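Local coordinates for protein endonuclease V isoform X2 (Ciona intestinalis, PDB 6OZI) that probably cleaves inosine-containing nucleic acid strands, with RNA the likely substrate, by metal-ion-dependent hydrolysis, as other eukaryotic endonuclease V enzymes do, at residues Glu92-Glu97 with Ser130-Leu135; Leu100-Ala103 with Leu108-Gln111. The protein carries 1 engineered substitution. All coordinates share one frame; numbering follows the deposited sequence.

Contacts 1 and 2 share helix 86-104, whose successive parts meet different partners; the centres of the two contacts lie about 13 Å apart. Contact 1 joins it to helix 128-136: a buried phenylalanine and leucine make the inner part, and a glutamine and a leucine the outer part. Contact 2 lies farther from the middle of the chain, where the end of the same helix meets the loop that leads into strand 112-116. There a buried leucine-proline pair sits beside a more exposed lysine and glutamate held by a long salt bridge. Both have apolar packing next to the sheet, while opposite charges pair only in contact 2, the farther from the bound nucleic acid.

Contact 1 of 2, residues Glu92-Glu97 with Ser130-Leu135; sequences EPFQQE and SHLGVL
F94 and L132 carry the inner part of this helix-helix contact, and Q95 and L135 the outer part. The first segment, 92-97, belongs to helix 86-104, and at its start the carboxylate of E92 bonds along its own helix: NE2 of Q96 donates to OE2 of E92 over 3.1 Å, from above the carboxylate plane and with a bent N-H...O angle of 142°. At F94 the side chain points at helix 128-136. CG stands anti to the backbone N (chi1 177°), which swings the ring across to L132. One methyl of that leucine, CD2, lies 3.6 Å from CG of F94 and also touches its CB, at the root of the ring. The same methyl makes an off-centre CH-pi contact, 4.1 Å from the ring centroid and 30° off the normal. CB of L132 covers one face toward the rim, 4.0 Å above the ring plane, so the leucine lies over the ring from its root outward. F41 meets F94 edge-to-face, and M57 of strand 52-61 packs on it too, linking the pair to the sheet. Q95 leaves the helix more obliquely, and a bend at chi2 brings its amide toward L135. NE2 of Q95 stops 3.8 Å from the backbone O of L135 and 4.1 Å from its CB, a loose van der Waals approach at right angles to the leucine side chain. E97 turns to the sheet instead, where S55, T73 and N71 bond its carboxylate. The two helices, packed against each other, both meet the mixed sheet (S130 bonds G205 of strand 200-206), whose first five strands, ordered 3-2-1-4-5, the first three antiparallel and the next two parallel to the first, are consistent with the RNase H-like fold of the endonuclease V family.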
loop_
_atom_site.group_PDB
_atom_site.type_symbol
_atom_site.label_atom_id
_atom_site.label_comp_id
_atom_site.label_asym_id
_atom_site.label_seq_id
_atom_site.Cartn_x
_atom_site.Cartn_y
_atom_site.Cartn_z
ATOM N N GLU A 92 26.170 9.534 2.449
ATOM C CA GLU A 92 27.059 8.383 2.282
ATOM C C GLU A 92 26.442 7.285 1.421
ATOM O O GLU A 92 27.119 6.805 0.489
ATOM C CB GLU A 92 27.492 7.855 3.653
ATOM C CG GLU A 92 28.356 6.597 3.589
ATOM C CD GLU A 92 29.756 6.845 3.026
ATOM O OE1 GLU A 92 30.115 8.022 2.783
ATOM O OE2 GLU A 92 30.502 5.854 2.831
ATOM N N PRO A 93 25.194 6.845 1.650
ATOM C CA PRO A 93 24.608 5.849 0.738
ATOM C C PRO A 93 24.598 6.312 -0.709
ATOM O O PRO A 93 24.809 5.500 -1.619
ATOM C CB PRO A 93 23.182 5.670 1.278
ATOM C CG PRO A 93 23.226 6.152 2.671
ATOM C CD PRO A 93 24.251 7.228 2.719
ATOM N N PHE A 94 24.295 7.593 -0.942
ATOM C CA PHE A 94 24.308 8.138 -2.297
ATOM C C PHE A 94 25.691 8.034 -2.928
ATOM O O PHE A 94 25.834 7.551 -4.055
ATOM C CB PHE A 94 23.851 9.590 -2.291
ATOM C CG PHE A 94 23.919 10.237 -3.639
ATOM C CD1 PHE A 94 22.908 10.025 -4.564
ATOM C CD2 PHE A 94 24.979 11.058 -3.986
ATOM C CE1 PHE A 94 22.963 10.611 -5.812
ATOM C CE2 PHE A 94 25.031 11.651 -5.233
ATOM C CZ PHE A 94 24.025 11.425 -6.149
ATOM N N GLN A 95 26.717 8.544 -2.236
ATOM C CA GLN A 95 28.078 8.492 -2.765
ATOM C C GLN A 95 28.503 7.061 -3.070
ATOM O O GLN A 95 29.188 6.809 -4.070
ATOM C CB GLN A 95 29.048 9.143 -1.779
ATOM C CG GLN A 95 28.717 10.589 -1.458
ATOM C CD GLN A 95 29.698 11.557 -2.080
ATOM O OE1 GLN A 95 29.967 11.498 -3.285
ATOM N NE2 GLN A 95 30.255 12.447 -1.259
ATOM N N GLN A 96 28.155 6.122 -2.187
ATOM C CA GLN A 96 28.492 4.722 -2.432
ATOM C C GLN A 96 27.772 4.183 -3.669
ATOM O O GLN A 96 28.390 3.542 -4.530
ATOM C CB GLN A 96 28.186 3.881 -1.193
ATOM C CG GLN A 96 29.145 4.144 -0.035
ATOM C CD GLN A 96 30.611 3.920 -0.414
ATOM O OE1 GLN A 96 30.947 3.006 -1.179
ATOM N NE2 GLN A 96 31.490 4.769 0.113
ATOM N N GLU A 97 26.449 4.400 -3.760
ATOM C CA GLU A 97 25.724 3.951 -4.948
ATOM C C GLU A 97 26.322 4.556 -6.209
ATOM O O GLU A 97 26.507 3.859 -7.212
ATOM C CB GLU A 97 24.235 4.305 -4.852
ATOM C CG GLU A 97 23.432 3.531 -3.809
ATOM C CD GLU A 97 23.182 2.075 -4.198
ATOM O OE1 GLU A 97 23.574 1.657 -5.309
ATOM O OE2 GLU A 97 22.594 1.339 -3.383
ATOM N N SER A 130 20.542 19.537 -3.443
ATOM C CA SER A 130 21.679 20.410 -3.716
ATOM C C SER A 130 22.941 19.907 -3.031
ATOM O O SER A 130 24.009 19.846 -3.647
ATOM C CB SER A 130 21.364 21.831 -3.257
ATOM O OG SER A 130 20.182 22.306 -3.860
ATOM N N HIS A 131 22.830 19.550 -1.750
ATOM C CA HIS A 131 23.966 19.072 -0.968
ATOM C C HIS A 131 24.659 17.893 -1.650
ATOM O O HIS A 131 25.871 17.919 -1.907
ATOM C CB HIS A 131 23.455 18.694 0.424
ATOM C CG HIS A 131 24.527 18.433 1.435
ATOM N ND1 HIS A 131 24.474 18.946 2.712
ATOM C CD2 HIS A 131 25.648 17.676 1.380
ATOM C CE1 HIS A 131 25.528 18.538 3.394
ATOM N NE2 HIS A 131 26.259 17.770 2.608
ATOM N N LEU A 132 23.887 16.850 -1.957
ATOM C CA LEU A 132 24.441 15.676 -2.622
ATOM C C LEU A 132 25.004 16.041 -3.994
ATOM O O LEU A 132 26.078 15.550 -4.385
ATOM C CB LEU A 132 23.366 14.589 -2.742
ATOM C CG LEU A 132 23.122 13.654 -1.549
ATOM C CD1 LEU A 132 22.895 14.406 -0.228
ATOM C CD2 LEU A 132 21.961 12.706 -1.829
ATOM N N GLY A 133 24.318 16.938 -4.719
ATOM C CA GLY A 133 24.842 17.372 -6.006
ATOM C C GLY A 133 26.227 17.990 -5.897
ATOM O O GLY A 133 27.143 17.639 -6.650
ATOM N N VAL A 134 26.412 18.894 -4.934
ATOM C CA VAL A 134 27.689 19.595 -4.835
ATOM C C VAL A 134 28.771 18.661 -4.325
ATOM O O VAL A 134 29.892 18.642 -4.852
ATOM C CB VAL A 134 27.563 20.841 -3.937
ATOM C CG1 VAL A 134 28.950 21.381 -3.590
ATOM C CG2 VAL A 134 26.741 21.918 -4.630
ATOM N N LEU A 135 28.455 17.852 -3.311
ATOM C CA LEU A 135 29.474 16.974 -2.746
ATOM C C LEU A 135 29.895 15.883 -3.716
ATOM O O LEU A 135 30.989 15.334 -3.564
ATOM C CB LEU A 135 28.986 16.347 -1.437
ATOM C CG LEU A 135 28.983 17.289 -0.227
ATOM C CD1 LEU A 135 28.837 16.513 1.072
ATOM C CD2 LEU A 135 30.235 18.146 -0.217
#

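Contact 2 of 2, residues Leu100-Ala103 with Leu108-Gln111; sequences LLKA and LEPQ
OE2 of E109 faces K102 through a long salt bridge, 3.9 Å from NZ. The carboxylate lies closer to the carbon before the ammonium, with CE of K102 3.3 Å from OE2 of E109. OE1 of E109 also reaches the lysine chain, 3.6 Å from CE of K102, so the carboxylate rests against the aliphatic stem as well as facing its charge. Both side chains are extended beyond CG and cross at a slant. With chi1 at -176°, CG of E109 points away from the backbone N, and the extended chain carries the carboxylate to K102. With an alanine here in place of E109, the ammonium of K102 is likely to lose this nearby opposite charge and its stem a carboxylate to rest against. Next to this pair the contact is apolar. Methyl CD2 of L101 ends against ring carbon CD of P110, 3.9 Å away. The same methyl comes within 4.4 Å of CA of E109, a looser approach to the backbone just before the proline. The buried pair continues into the sheet: L101 packs on M57 and V59 of strand 52-61 and on Y69 of strand 67-76, while P110 touches V59 and Y37 of strand 37-45. The loop after helix 86-104 thus runs alongside the helix end, both resting on the sheet, just before strand 112-116.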
loop_
_atom_site.group_PDB
_atom_site.type_symbol
_atom_site.label_atom_id
_atom_site.label_comp_id
_atom_site.label_asym_id
_atom_site.label_seq_id
_atom_site.Cartn_x
_atom_site.Cartn_y
_atom_site.Cartn_z
ATOM N N LEU A 100 29.566 2.953 -7.167
ATOM C CA LEU A 100 29.274 1.646 -7.749
ATOM C C LEU A 100 28.783 1.772 -9.191
ATOM O O LEU A 100 29.229 1.032 -10.072
ATOM C CB LEU A 100 28.246 0.922 -6.884
ATOM C CG LEU A 100 27.876 -0.504 -7.264
ATOM C CD1 LEU A 100 29.113 -1.346 -7.442
ATOM C CD2 LEU A 100 27.013 -1.067 -6.159
ATOM N N LEU A 101 27.865 2.705 -9.450
ATOM C CA LEU A 101 27.380 2.919 -10.813
ATOM C C LEU A 101 28.525 3.295 -11.749
ATOM O O LEU A 101 28.642 2.755 -12.855
ATOM C CB LEU A 101 26.298 3.997 -10.818
ATOM C CG LEU A 101 25.864 4.554 -12.174
ATOM C CD1 LEU A 101 25.206 3.484 -13.034
ATOM C CD2 LEU A 101 24.922 5.731 -11.981
ATOM N N LYS A 102 29.386 4.220 -11.317
ATOM C CA LYS A 102 30.498 4.636 -12.167
ATOM C C LYS A 102 31.464 3.490 -12.438
ATOM O O LYS A 102 32.041 3.415 -13.528
ATOM C CB LYS A 102 31.247 5.814 -11.538
ATOM C CG LYS A 102 30.461 7.124 -11.526
ATOM C CD LYS A 102 31.275 8.276 -10.931
ATOM C CE LYS A 102 30.612 9.616 -11.221
ATOM N NZ LYS A 102 31.303 10.777 -10.596
ATOM N N ALA A 103 31.646 2.577 -11.478
ATOM C CA ALA A 103 32.558 1.463 -11.723
ATOM C C ALA A 103 31.915 0.387 -12.593
ATOM O O ALA A 103 32.591 -0.229 -13.422
ATOM C CB ALA A 103 33.028 0.857 -10.399
ATOM N N LEU A 108 26.596 4.542 -18.540
ATOM C CA LEU A 108 25.192 4.761 -18.216
ATOM C C LEU A 108 25.010 5.846 -17.170
ATOM O O LEU A 108 23.885 6.063 -16.708
ATOM C CB LEU A 108 24.535 3.469 -17.714
ATOM C CG LEU A 108 24.347 2.304 -18.682
ATOM C CD1 LEU A 108 23.672 1.129 -17.973
ATOM C CD2 LEU A 108 23.531 2.746 -19.878
ATOM N N GLU A 109 26.084 6.526 -16.783
ATOM C CA GLU A 109 25.963 7.583 -15.792
ATOM C C GLU A 109 25.031 8.659 -16.338
ATOM O O GLU A 109 25.219 9.114 -17.472
ATOM C CB GLU A 109 27.329 8.184 -15.443
ATOM C CG GLU A 109 27.230 9.224 -14.330
ATOM C CD GLU A 109 28.520 9.987 -14.061
ATOM O OE1 GLU A 109 29.577 9.640 -14.633
ATOM O OE2 GLU A 109 28.460 10.967 -13.286
ATOM N N PRO A 110 24.001 9.051 -15.596
ATOM C CA PRO A 110 23.025 9.999 -16.134
ATOM C C PRO A 110 23.545 11.423 -16.063
ATOM O O PRO A 110 24.415 11.758 -15.257
ATOM C CB PRO A 110 21.811 9.808 -15.219
ATOM C CG PRO A 110 22.402 9.375 -13.924
ATOM C CD PRO A 110 23.627 8.564 -14.257
ATOM N N GLN A 111 22.989 12.269 -16.932
ATOM C CA GLN A 111 23.353 13.678 -16.914
ATOM C C GLN A 111 22.733 14.414 -15.739
ATOM O O GLN A 111 23.185 15.515 -15.416
ATOM C CB GLN A 111 22.931 14.369 -18.216
ATOM C CG GLN A 111 23.714 13.958 -19.456
ATOM C CD GLN A 111 23.328 12.577 -19.957
ATOM O OE1 GLN A 111 22.184 12.140 -19.809
ATOM N NE2 GLN A 111 24.286 11.882 -20.551
#